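Local coordinates for protein N-acetylglucosamine-specific lectin (Saxidomus purpuratus, PDB 6A7T) that binds N-acetylated amino sugars such as N-acetylglucosamine and N-acetylgalactosamine, as a C-type lectin whose sugar recognition does not depend on calcium, at residues S52-C56 against P150-E154; E96-Y101 against N121-L126. All coordinates share one frame. Residues are numbered along the deposited sequence.

In the fold
Both contacts belong to one C-type lectin domain, yet they share no helix or strand and their centres lie about 19 Å apart. Contact 1 is buried: it ties helix 49-58 to strand 149-155, the chain's first helix to its last strand, through a disulfide and sulfur packing, while the far face of the strand reaches a calcium ion. Contact 2 is partly exposed and joins two turns, at the entrances to strands 100-103 and 125-131 of the other sheet. Its chemistry is accordingly more polar: a buried tyrosine receives backbone hydrogen bonds, and a salt bridge lies among exposed residues. Contact 2 lies close to residues of the second calcium site, which is empty in this chain.

Contact 1 of 2, residues S52-C56 against P150-E154; sequences SKAFC and PCICE. With CA (calcium ion), chain D.
The disulfide that joins the first helix of a C-type lectin domain to its last strand forms the centre of this contact. Residues 52-56 are regular helix, with Cys56 N hydrogen-bonded to Ser52 O at 3.0 Å, and residues 150-154 are extended strand. The two short axes come within 8.8 Å and make an angle of 37° between their N-to-C directions. CA pairs fix the register: Ser52 to Cys151 at 6.3 Å, Cys56 to Cys153 at 5.4 Å. Ser52, Phe55 and Cys56 line the helix face turned to the strand; from the strand, Cys151 and Cys153 point toward the helix. Cys56 SG bonds to Cys153 SG at 2.0 Å, both cysteines in the m rotamer and chi3 at -81°, a left-handed bridge. Cys151, chi1 p, instead sets its SG 4.2 Å from Cys56 SG. The Phe55 ring, chi1 t, lies obliquely beside the Cys151 and Cys153 sulfurs, a sulfur-aromatic contact, its CD2 4.0 Å from Cys151 SG and 3.8 Å from Cys153 SG. Small Ser52 allows close approach, its CB 3.7 Å from Cys151 CB, and its buried OG is satisfied by Gly48 O. On the other side of the strand, Ile152 and Glu154 point away from the helix. Extended Glu154 grips the calcium ion with OE1 at 2.8 Å and OE2 at 2.4 Å; two waters, Thr65, Glu67 and Glu71 also bind it. The strand is thus fixed to the helix covalently, amid polarizable sulfur and aromatic carbon, while its carboxylate contributes negative charge to the calcium site with Glu67 and Glu71.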
loop_
_atom_site.group_PDB
_atom_site.type_symbol
_atom_site.label_atom_id
_atom_site.label_comp_id
_atom_site.label_asym_id
_atom_site.label_seq_id
_atom_site.Cartn_x
_atom_site.Cartn_y
_atom_site.Cartn_z
ATOM N N SER B 52 -21.319 13.243 -1.750
ATOM C CA SER B 52 -21.109 11.976 -1.145
ATOM C C SER B 52 -19.829 12.033 -0.296
ATOM O O SER B 52 -19.838 11.561 0.816
ATOM C CB SER B 52 -21.004 10.868 -2.167
ATOM O OG SER B 52 -22.160 10.802 -2.993
ATOM N N LYS B 53 -18.799 12.679 -0.831
ATOM C CA LYS B 53 -17.548 12.896 -0.059
ATOM C C LYS B 53 -17.865 13.620 1.251
ATOM O O LYS B 53 -17.483 13.173 2.354
ATOM C CB LYS B 53 -16.538 13.671 -0.882
ATOM C CG LYS B 53 -15.216 13.939 -0.149
ATOM C CD LYS B 53 -14.247 14.668 -1.045
ATOM C CE LYS B 53 -13.003 15.103 -0.289
ATOM N NZ LYS B 53 -13.367 16.018 0.808
ATOM N N ALA B 54 -18.616 14.728 1.141
ATOM C CA ALA B 54 -19.036 15.473 2.369
ATOM C C ALA B 54 -19.893 14.631 3.307
ATOM O O ALA B 54 -19.776 14.763 4.518
ATOM C CB ALA B 54 -19.769 16.735 1.974
ATOM N N PHE B 55 -20.844 13.848 2.769
ATOM C CA PHE B 55 -21.677 13.001 3.564
ATOM C C PHE B 55 -20.811 12.051 4.408
ATOM O O PHE B 55 -21.051 11.898 5.609
ATOM C CB PHE B 55 -22.672 12.210 2.708
ATOM C CG PHE B 55 -23.463 11.183 3.468
ATOM C CD1 PHE B 55 -24.454 11.545 4.393
ATOM C CD2 PHE B 55 -23.177 9.826 3.334
ATOM C CE1 PHE B 55 -25.139 10.581 5.109
ATOM C CE2 PHE B 55 -23.851 8.868 4.058
ATOM C CZ PHE B 55 -24.839 9.244 4.948
ATOM N N CYS B 56 -19.839 11.388 3.778
ATOM C CA CYS B 56 -19.075 10.408 4.537
ATOM C C CYS B 56 -18.289 11.140 5.649
ATOM O O CYS B 56 -18.160 10.645 6.790
ATOM C CB CYS B 56 -18.147 9.645 3.616
ATOM S SG CYS B 56 -19.047 8.496 2.542
ATOM N N PRO B 150 -26.023 6.775 -4.967
ATOM C CA PRO B 150 -25.670 6.294 -3.645
ATOM C C PRO B 150 -24.139 6.229 -3.548
ATOM O O PRO B 150 -23.410 6.473 -4.511
ATOM C CB PRO B 150 -26.292 4.888 -3.602
ATOM C CG PRO B 150 -26.109 4.433 -5.035
ATOM C CD PRO B 150 -26.329 5.660 -5.861
ATOM N N CYS B 151 -23.671 5.911 -2.344
ATOM C CA CYS B 151 -22.216 5.886 -2.116
ATOM C C CYS B 151 -21.856 4.858 -1.051
ATOM O O CYS B 151 -22.749 4.277 -0.382
ATOM C CB CYS B 151 -21.778 7.293 -1.732
ATOM S SG CYS B 151 -22.312 7.873 -0.102
ATOM N N ILE B 152 -20.545 4.586 -0.912
ATOM C CA ILE B 152 -20.029 3.704 0.142
ATOM C C ILE B 152 -19.060 4.486 1.040
ATOM O O ILE B 152 -18.060 4.991 0.576
ATOM C CB ILE B 152 -19.327 2.494 -0.478
ATOM C CG1 ILE B 152 -20.197 1.828 -1.527
ATOM C CG2 ILE B 152 -18.904 1.550 0.639
ATOM C CD1 ILE B 152 -19.546 0.784 -2.356
ATOM N N CYS B 153 -19.414 4.604 2.310
ATOM C CA CYS B 153 -18.517 5.168 3.297
ATOM C C CYS B 153 -17.788 4.053 4.058
ATOM O O CYS B 153 -18.247 2.939 4.182
ATOM C CB CYS B 153 -19.227 6.027 4.340
ATOM S SG CYS B 153 -20.264 7.347 3.649
ATOM N N GLU B 154 -16.604 4.405 4.545
ATOM C CA GLU B 154 -15.678 3.474 5.240
ATOM C C GLU B 154 -15.099 4.183 6.469
ATOM O O GLU B 154 -14.654 5.284 6.369
ATOM C CB GLU B 154 -14.538 3.044 4.319
ATOM C CG GLU B 154 -13.630 1.988 4.956
ATOM C CD GLU B 154 -12.447 1.518 4.121
ATOM O OE1 GLU B 154 -12.158 2.182 3.070
ATOM O OE2 GLU B 154 -11.787 0.526 4.525
HETATM CA CA CA D . -10.280 0.166 2.646
HETATM O O HOH W 1 -9.129 2.019 3.926
HETATM O O HOH W 2 -9.396 -1.449 4.180
#

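Contact 2 of 2, residues E96-Y101 against N121-L126; sequences EEHNDY and NNKGCL
In this C-type lectin domain, the turn that follows strand 87-95 meets the loop leading into strand 125-131. Residues 96-98 have helical angles, Asn99 is left-handed (phi/psi 55/44), and a G1 beta bulge at Asn99 and Asp100 opens strand 100-103. Tyr101, chi1 m, then projects its ring toward the loop; its CA lies 7.9 Å from that of Lys123. First in the segment, Asn121, also left-handed (65/59), lays its amide at the ring edge, with ND2 3.6 Å from Tyr101 CE2. Asn122 offers its backbone: N donates to Tyr101 OH at 3.3 Å, while its side-chain ND2 is held by Asp140 O. Lys123, left-handed again (51/44), points its CB away, but its chain, m at chi1 and extended (t) beyond, carries NZ to a salt bridge with Glu96 OE1 at 2.8 Å. Glu96 (t, p) OE1 also accepts a hydrogen bond from Trp94 NE1; Lys123 and Glu96 are both exposed, where long charged side chains can pair. Gly124 N gives the straighter bond to Tyr101 OH, 3.1 Å at 169°. A CB here would come within 2.6 Å of Asn122 OD1, so glycine fits the tight turn. The phenol thus combines an acceptor for the NH groups of Asn122 and Gly124 with a ring that fills the space between the segments, close to Asp140 and the second calcium site, empty in this chain. Cys125 starts the strand and turns away to its disulfide with Cys144. Last comes Leu126, whose branched apolar end packs obliquely against the ring carbons: its CD1 lies 3.6 Å from Tyr101 CD1.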
loop_
_atom_site.group_PDB
_atom_site.type_symbol
_atom_site.label_atom_id
_atom_site.label_comp_id
_atom_site.label_asym_id
_atom_site.label_seq_id
_atom_site.Cartn_x
_atom_site.Cartn_y
_atom_site.Cartn_z
ATOM N N GLU B 96 -5.190 17.025 -10.297
ATOM C CA GLU B 96 -4.365 17.615 -11.349
ATOM C C GLU B 96 -2.921 17.697 -10.850
ATOM O O GLU B 96 -2.021 17.366 -11.602
ATOM C CB GLU B 96 -4.896 18.976 -11.796
ATOM C CG GLU B 96 -4.229 19.500 -13.061
ATOM C CD GLU B 96 -4.351 18.670 -14.332
ATOM O OE1 GLU B 96 -5.291 17.868 -14.442
ATOM O OE2 GLU B 96 -3.485 18.830 -15.237
ATOM N N GLU B 97 -2.711 18.098 -9.586
ATOM C CA GLU B 97 -1.290 18.166 -9.122
ATOM C C GLU B 97 -0.675 16.765 -9.086
ATOM O O GLU B 97 0.453 16.564 -9.483
ATOM C CB GLU B 97 -1.155 18.830 -7.758
ATOM C CG GLU B 97 -1.290 20.324 -7.835
ATOM C CD GLU B 97 -2.683 20.893 -7.632
ATOM O OE1 GLU B 97 -3.713 20.105 -7.747
ATOM O OE2 GLU B 97 -2.732 22.099 -7.300
ATOM N N HIS B 98 -1.410 15.752 -8.592
ATOM C CA HIS B 98 -0.950 14.353 -8.659
ATOM C C HIS B 98 -0.803 13.907 -10.118
ATOM O O HIS B 98 -0.015 13.071 -10.408
ATOM C CB HIS B 98 -1.928 13.437 -7.904
ATOM C CG HIS B 98 -1.835 13.549 -6.421
ATOM N ND1 HIS B 98 -0.630 13.320 -5.728
ATOM C CD2 HIS B 98 -2.780 13.794 -5.487
ATOM C CE1 HIS B 98 -0.846 13.486 -4.438
ATOM N NE2 HIS B 98 -2.149 13.769 -4.257
ATOM N N ASN B 99 -1.633 14.493 -10.995
ATOM C CA ASN B 99 -1.745 14.159 -12.418
ATOM C C ASN B 99 -2.037 12.665 -12.554
ATOM O O ASN B 99 -1.506 11.959 -13.437
ATOM C CB ASN B 99 -0.514 14.573 -13.243
ATOM C CG ASN B 99 -0.713 14.476 -14.752
ATOM O OD1 ASN B 99 -1.787 14.743 -15.288
ATOM N ND2 ASN B 99 0.342 14.129 -15.475
ATOM N N ASP B 100 -2.964 12.189 -11.700
ATOM C CA ASP B 100 -3.409 10.797 -11.799
ATOM C C ASP B 100 -4.717 10.584 -11.031
ATOM O O ASP B 100 -5.228 11.470 -10.342
ATOM C CB ASP B 100 -2.345 9.798 -11.332
ATOM C CG ASP B 100 -1.963 9.795 -9.857
ATOM O OD1 ASP B 100 -2.747 10.272 -8.994
ATOM O OD2 ASP B 100 -0.841 9.306 -9.562
ATOM N N TYR B 101 -5.232 9.372 -11.191
ATOM C CA TYR B 101 -6.321 8.846 -10.343
ATOM C C TYR B 101 -5.735 8.130 -9.127
ATOM O O TYR B 101 -4.922 7.271 -9.286
ATOM C CB TYR B 101 -7.174 7.836 -11.100
ATOM C CG TYR B 101 -8.128 8.399 -12.125
ATOM C CD1 TYR B 101 -9.193 9.220 -11.766
ATOM C CD2 TYR B 101 -7.998 8.046 -13.458
ATOM C CE1 TYR B 101 -10.078 9.696 -12.726
ATOM C CE2 TYR B 101 -8.879 8.512 -14.425
ATOM C CZ TYR B 101 -9.952 9.307 -14.051
ATOM O OH TYR B 101 -10.823 9.853 -14.977
ATOM N N ASN B 121 -10.405 8.102 -18.783
ATOM C CA ASN B 121 -9.437 9.212 -18.576
ATOM C C ASN B 121 -10.144 10.533 -18.849
ATOM O O ASN B 121 -9.732 11.334 -19.705
ATOM C CB ASN B 121 -8.145 9.001 -19.378
ATOM C CG ASN B 121 -7.359 7.835 -18.827
ATOM O OD1 ASN B 121 -6.971 6.920 -19.540
ATOM N ND2 ASN B 121 -7.152 7.850 -17.527
ATOM N N ASN B 122 -11.210 10.764 -18.085
ATOM C CA ASN B 122 -12.062 11.890 -18.285
ATOM C C ASN B 122 -11.834 12.885 -17.143
ATOM O O ASN B 122 -12.612 13.814 -16.937
ATOM C CB ASN B 122 -13.495 11.380 -18.512
ATOM C CG ASN B 122 -14.035 10.552 -17.355
ATOM O OD1 ASN B 122 -13.449 10.546 -16.270
ATOM N ND2 ASN B 122 -15.197 9.942 -17.544
ATOM N N LYS B 123 -10.733 12.678 -16.391
ATOM C CA LYS B 123 -10.436 13.483 -15.226
ATOM C C LYS B 123 -11.644 13.558 -14.288
ATOM O O LYS B 123 -11.950 14.592 -13.672
ATOM C CB LYS B 123 -9.981 14.879 -15.660
ATOM C CG LYS B 123 -8.715 14.816 -16.493
ATOM C CD LYS B 123 -7.940 16.090 -16.573
ATOM C CE LYS B 123 -6.593 15.889 -17.260
ATOM N NZ LYS B 123 -5.738 17.100 -17.109
ATOM N N GLY B 124 -12.261 12.409 -14.081
ATOM C CA GLY B 124 -13.469 12.399 -13.323
ATOM C C GLY B 124 -13.355 11.816 -11.919
ATOM O O GLY B 124 -12.304 11.837 -11.268
ATOM N N CYS B 125 -14.487 11.281 -11.461
ATOM C CA CYS B 125 -14.652 10.679 -10.134
ATOM C C CYS B 125 -15.046 9.209 -10.292
ATOM O O CYS B 125 -15.666 8.856 -11.252
ATOM C CB CYS B 125 -15.693 11.405 -9.294
ATOM S SG CYS B 125 -15.215 13.094 -8.845
ATOM N N LEU B 126 -14.648 8.376 -9.331
ATOM C CA LEU B 126 -14.848 6.936 -9.461
ATOM C C LEU B 126 -16.127 6.467 -8.728
ATOM O O LEU B 126 -16.526 6.993 -7.684
ATOM C CB LEU B 126 -13.642 6.163 -8.899
ATOM C CG LEU B 126 -12.517 5.906 -9.911
ATOM C CD1 LEU B 126 -11.806 7.221 -10.196
ATOM C CD2 LEU B 126 -11.559 4.807 -9.446
#